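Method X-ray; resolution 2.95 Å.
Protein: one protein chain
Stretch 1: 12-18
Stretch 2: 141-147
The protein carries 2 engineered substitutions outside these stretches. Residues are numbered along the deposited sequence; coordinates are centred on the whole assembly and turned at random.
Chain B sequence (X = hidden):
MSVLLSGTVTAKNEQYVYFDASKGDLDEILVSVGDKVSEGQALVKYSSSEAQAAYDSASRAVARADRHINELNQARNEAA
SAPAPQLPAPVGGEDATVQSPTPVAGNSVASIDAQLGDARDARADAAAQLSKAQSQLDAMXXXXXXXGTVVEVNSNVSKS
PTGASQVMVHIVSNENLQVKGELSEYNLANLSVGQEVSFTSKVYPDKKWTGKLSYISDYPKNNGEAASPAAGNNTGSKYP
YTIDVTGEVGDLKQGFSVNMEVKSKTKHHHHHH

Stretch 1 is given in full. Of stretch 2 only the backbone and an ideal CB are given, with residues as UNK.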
# COMPACT_ATOMS: atom_id res chain seq x y z
N LYS B 12 -23.58 -9.79 -21.85
CA LYS B 12 -22.35 -10.15 -22.53
C LYS B 12 -21.27 -9.08 -22.34
O LYS B 12 -20.13 -9.39 -22.00
CB LYS B 12 -22.62 -10.37 -24.02
CG LYS B 12 -21.38 -10.55 -24.86
CD LYS B 12 -21.74 -10.98 -26.27
CE LYS B 12 -20.53 -11.50 -27.01
NZ LYS B 12 -20.90 -12.06 -28.34
N ASN B 13 -21.63 -7.82 -22.56
CA ASN B 13 -20.68 -6.72 -22.56
C ASN B 13 -20.97 -5.78 -21.40
O ASN B 13 -22.13 -5.42 -21.16
CB ASN B 13 -20.75 -5.96 -23.89
CG ASN B 13 -20.55 -6.87 -25.08
OD1 ASN B 13 -19.57 -7.62 -25.14
ND2 ASN B 13 -21.47 -6.82 -26.04
N GLU B 14 -19.92 -5.39 -20.69
CA GLU B 14 -20.05 -4.47 -19.57
C GLU B 14 -18.75 -3.69 -19.44
O GLU B 14 -17.74 -4.01 -20.07
CB GLU B 14 -20.38 -5.21 -18.27
CG GLU B 14 -19.37 -6.29 -17.92
CD GLU B 14 -19.44 -6.71 -16.46
OE1 GLU B 14 -19.94 -5.92 -15.64
OE2 GLU B 14 -18.98 -7.83 -16.14
N GLN B 15 -18.79 -2.67 -18.59
CA GLN B 15 -17.63 -1.81 -18.37
C GLN B 15 -17.72 -1.19 -16.98
O GLN B 15 -18.75 -0.61 -16.62
CB GLN B 15 -17.54 -0.71 -19.43
CG GLN B 15 -16.28 0.13 -19.33
CD GLN B 15 -16.29 1.32 -20.25
OE1 GLN B 15 -17.20 2.15 -20.20
NE2 GLN B 15 -15.28 1.43 -21.10
N TYR B 16 -16.64 -1.35 -16.22
CA TYR B 16 -16.43 -0.64 -14.97
C TYR B 16 -15.39 0.45 -15.20
O TYR B 16 -14.36 0.22 -15.84
CB TYR B 16 -15.93 -1.57 -13.87
CG TYR B 16 -16.83 -2.72 -13.51
CD1 TYR B 16 -17.78 -2.60 -12.49
CD2 TYR B 16 -16.73 -3.95 -14.16
CE1 TYR B 16 -18.60 -3.66 -12.15
CE2 TYR B 16 -17.55 -5.01 -13.82
CZ TYR B 16 -18.48 -4.86 -12.82
OH TYR B 16 -19.30 -5.91 -12.48
N VAL B 17 -15.66 1.65 -14.69
CA VAL B 17 -14.65 2.69 -14.60
C VAL B 17 -14.44 2.97 -13.12
O VAL B 17 -15.38 3.36 -12.40
CB VAL B 17 -15.00 3.95 -15.42
CG1 VAL B 17 -15.38 3.57 -16.84
CG2 VAL B 17 -16.08 4.80 -14.78
N TYR B 18 -13.23 2.67 -12.66
CA TYR B 18 -12.79 2.87 -11.29
C TYR B 18 -12.02 4.18 -11.20
O TYR B 18 -11.47 4.66 -12.19
CB TYR B 18 -11.89 1.72 -10.82
CG TYR B 18 -12.39 0.32 -11.11
CD1 TYR B 18 -13.30 -0.30 -10.27
CD2 TYR B 18 -11.94 -0.39 -12.21
CE1 TYR B 18 -13.75 -1.59 -10.52
CE2 TYR B 18 -12.38 -1.68 -12.47
CZ TYR B 18 -13.28 -2.27 -11.63
OH TYR B 18 -13.73 -3.55 -11.88
N UNK B 141 -10.79 12.34 -20.01
CA UNK B 141 -12.17 11.98 -20.31
C UNK B 141 -12.18 10.50 -20.67
O UNK B 141 -11.65 10.11 -21.71
CB UNK B 141 -12.75 12.84 -21.44
N UNK B 142 -12.78 9.69 -19.82
CA UNK B 142 -12.89 8.26 -20.08
C UNK B 142 -14.15 8.00 -20.89
O UNK B 142 -15.22 8.56 -20.60
CB UNK B 142 -12.91 7.46 -18.78
N UNK B 143 -14.02 7.16 -21.91
CA UNK B 143 -15.09 6.91 -22.87
C UNK B 143 -15.62 5.49 -22.72
O UNK B 143 -14.96 4.61 -22.16
CB UNK B 143 -14.60 7.14 -24.30
N UNK B 144 -16.83 5.28 -23.23
CA UNK B 144 -17.50 4.00 -23.10
C UNK B 144 -17.02 3.04 -24.18
O UNK B 144 -16.75 3.45 -25.31
CB UNK B 144 -19.02 4.18 -23.18
N UNK B 145 -16.92 1.76 -23.84
CA UNK B 145 -16.43 0.75 -24.76
C UNK B 145 -17.54 0.01 -25.48
O UNK B 145 -17.25 -0.94 -26.22
CB UNK B 145 -15.55 -0.25 -24.01
N UNK B 146 -18.79 0.43 -25.33
CA UNK B 146 -19.88 -0.36 -25.88
C UNK B 146 -21.17 0.45 -25.83
O UNK B 146 -21.32 1.38 -25.04
CB UNK B 146 -20.04 -1.68 -25.12
N UNK B 147 -22.11 0.06 -26.70
CA UNK B 147 -23.50 0.42 -26.50
C UNK B 147 -24.00 -0.24 -25.22
O UNK B 147 -23.87 -1.45 -25.05
CB UNK B 147 -24.35 0.01 -27.70

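The two stretches run nearly antiparallel, 170° apart end to end, but the CA of Gln 15 lies 7.0 Å from the CA of position 145, and the CA of Val 17 lies 8.0 Å from the CA of position 142. Contact at that spacing must be made largely by side chains reaching across, and on stretch 1 these are Asn 13, Gln 15 and Val 17, whose CA-to-CB bonds point toward the other side.

Position 141 has extended backbone angles and nothing of stretch 1 within 5.5 Å of its ideal CB. The visible contact sets no demand, and any residue at ease in a strand would do. It is Thr 141, with OG1 hydrogen-bonded elsewhere in the structure.

At position 142 the CA-to-CB bond points toward stretch 1, and the ideal CB lies 5.0 Å from Val 17 CG1. The gap is short, the partner is a methyl group and phi/psi of -87/135 is extended, so a compact apolar side chain fits: valine, isoleucine, perhaps leucine or alanine. The residue is Val 142, in rotamer t, and its CG1 comes to 4.3 Å from Val 17 CG1, a modest apolar contact between two branched side chains.

Position 143 turns its CB away, so stretch 1 says little about the side chain, and polar or apolar residues are equally plausible. Its backbone matters more: the carbonyl O lies 3.4 Å from Gln 15 NE2, which donates a weak hydrogen bond to it. Any residue can supply that acceptor; here it is Leu 143, whose CB stays 6.6 Å from Gln 15 NE2, the nearest approach of its side chain to stretch 1.

Position 144 points sideways, with its ideal CB 4.0 Å from Gln 15 OE1. A small residue, such as serine, alanine or threonine, would sit comfortably beside the amide. It is Ser 144, and its hydroxyl serves its own stretch: the backbone N of position 146 donates a hydrogen bond to Ser 144 OG at 3.2 Å, bracing the chain after the strand has ended.

Position 145 points toward stretch 1 and places its ideal CB 3.4 Å from Gln 15 NE2. So little room favours a short side chain, and the amide nitrogen makes a small polar one attractive: serine, threonine, asparagine or aspartate, with alanine also possible. The choice is Thr 145. Its OG1 is only 2.6 Å from Gln 15 NE2, yet the angle is poor and the pair is not a hydrogen bond; polarity and proximity alone do not secure one.

Position 146 also points toward stretch 1, its ideal CB 4.5 Å from Asn 13 CB. The aliphatic start of Gln 15 lies within reach of a longer side chain, so leucine, methionine or isoleucine would suit. Leu 146 spreads its two methyl groups along stretch 1, over Asn 13 and Gln 15: CD1 is 3.6 Å from Asn 13 CB, while CD2 is 3.8 Å from Gln 15 CB.

Position 147 points sideways, with no stretch 1 atom within 5.5 Å of its ideal CB, leaving polar or charged residues free to enter. Glu 147 makes no contact across the gap.

Stretch 2, residues 141-147: TVLSTLE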
# COMPACT_ATOMS: atom_id res chain seq x y z
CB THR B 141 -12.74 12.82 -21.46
OG1 THR B 141 -11.89 12.72 -22.61
CG2 THR B 141 -12.87 14.29 -21.05
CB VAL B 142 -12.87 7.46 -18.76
CG1 VAL B 142 -12.65 5.99 -19.03
CG2 VAL B 142 -11.77 7.99 -17.85
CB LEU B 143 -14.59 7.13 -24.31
CG LEU B 143 -13.76 8.39 -24.54
CD1 LEU B 143 -13.29 8.44 -25.99
CD2 LEU B 143 -14.56 9.64 -24.20
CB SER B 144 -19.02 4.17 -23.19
OG SER B 144 -19.65 2.96 -23.58
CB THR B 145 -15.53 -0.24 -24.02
OG1 THR B 145 -16.05 -0.50 -22.72
CG2 THR B 145 -14.12 0.30 -23.90
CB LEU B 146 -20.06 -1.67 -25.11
CG LEU B 146 -20.40 -1.48 -23.62
CD1 LEU B 146 -21.45 -2.48 -23.16
CD2 LEU B 146 -19.14 -1.59 -22.77
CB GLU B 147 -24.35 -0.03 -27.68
CG GLU B 147 -24.30 0.89 -28.89
CD GLU B 147 -23.29 0.44 -29.92
OE1 GLU B 147 -22.09 0.31 -29.58
OE2 GLU B 147 -23.69 0.21 -31.08
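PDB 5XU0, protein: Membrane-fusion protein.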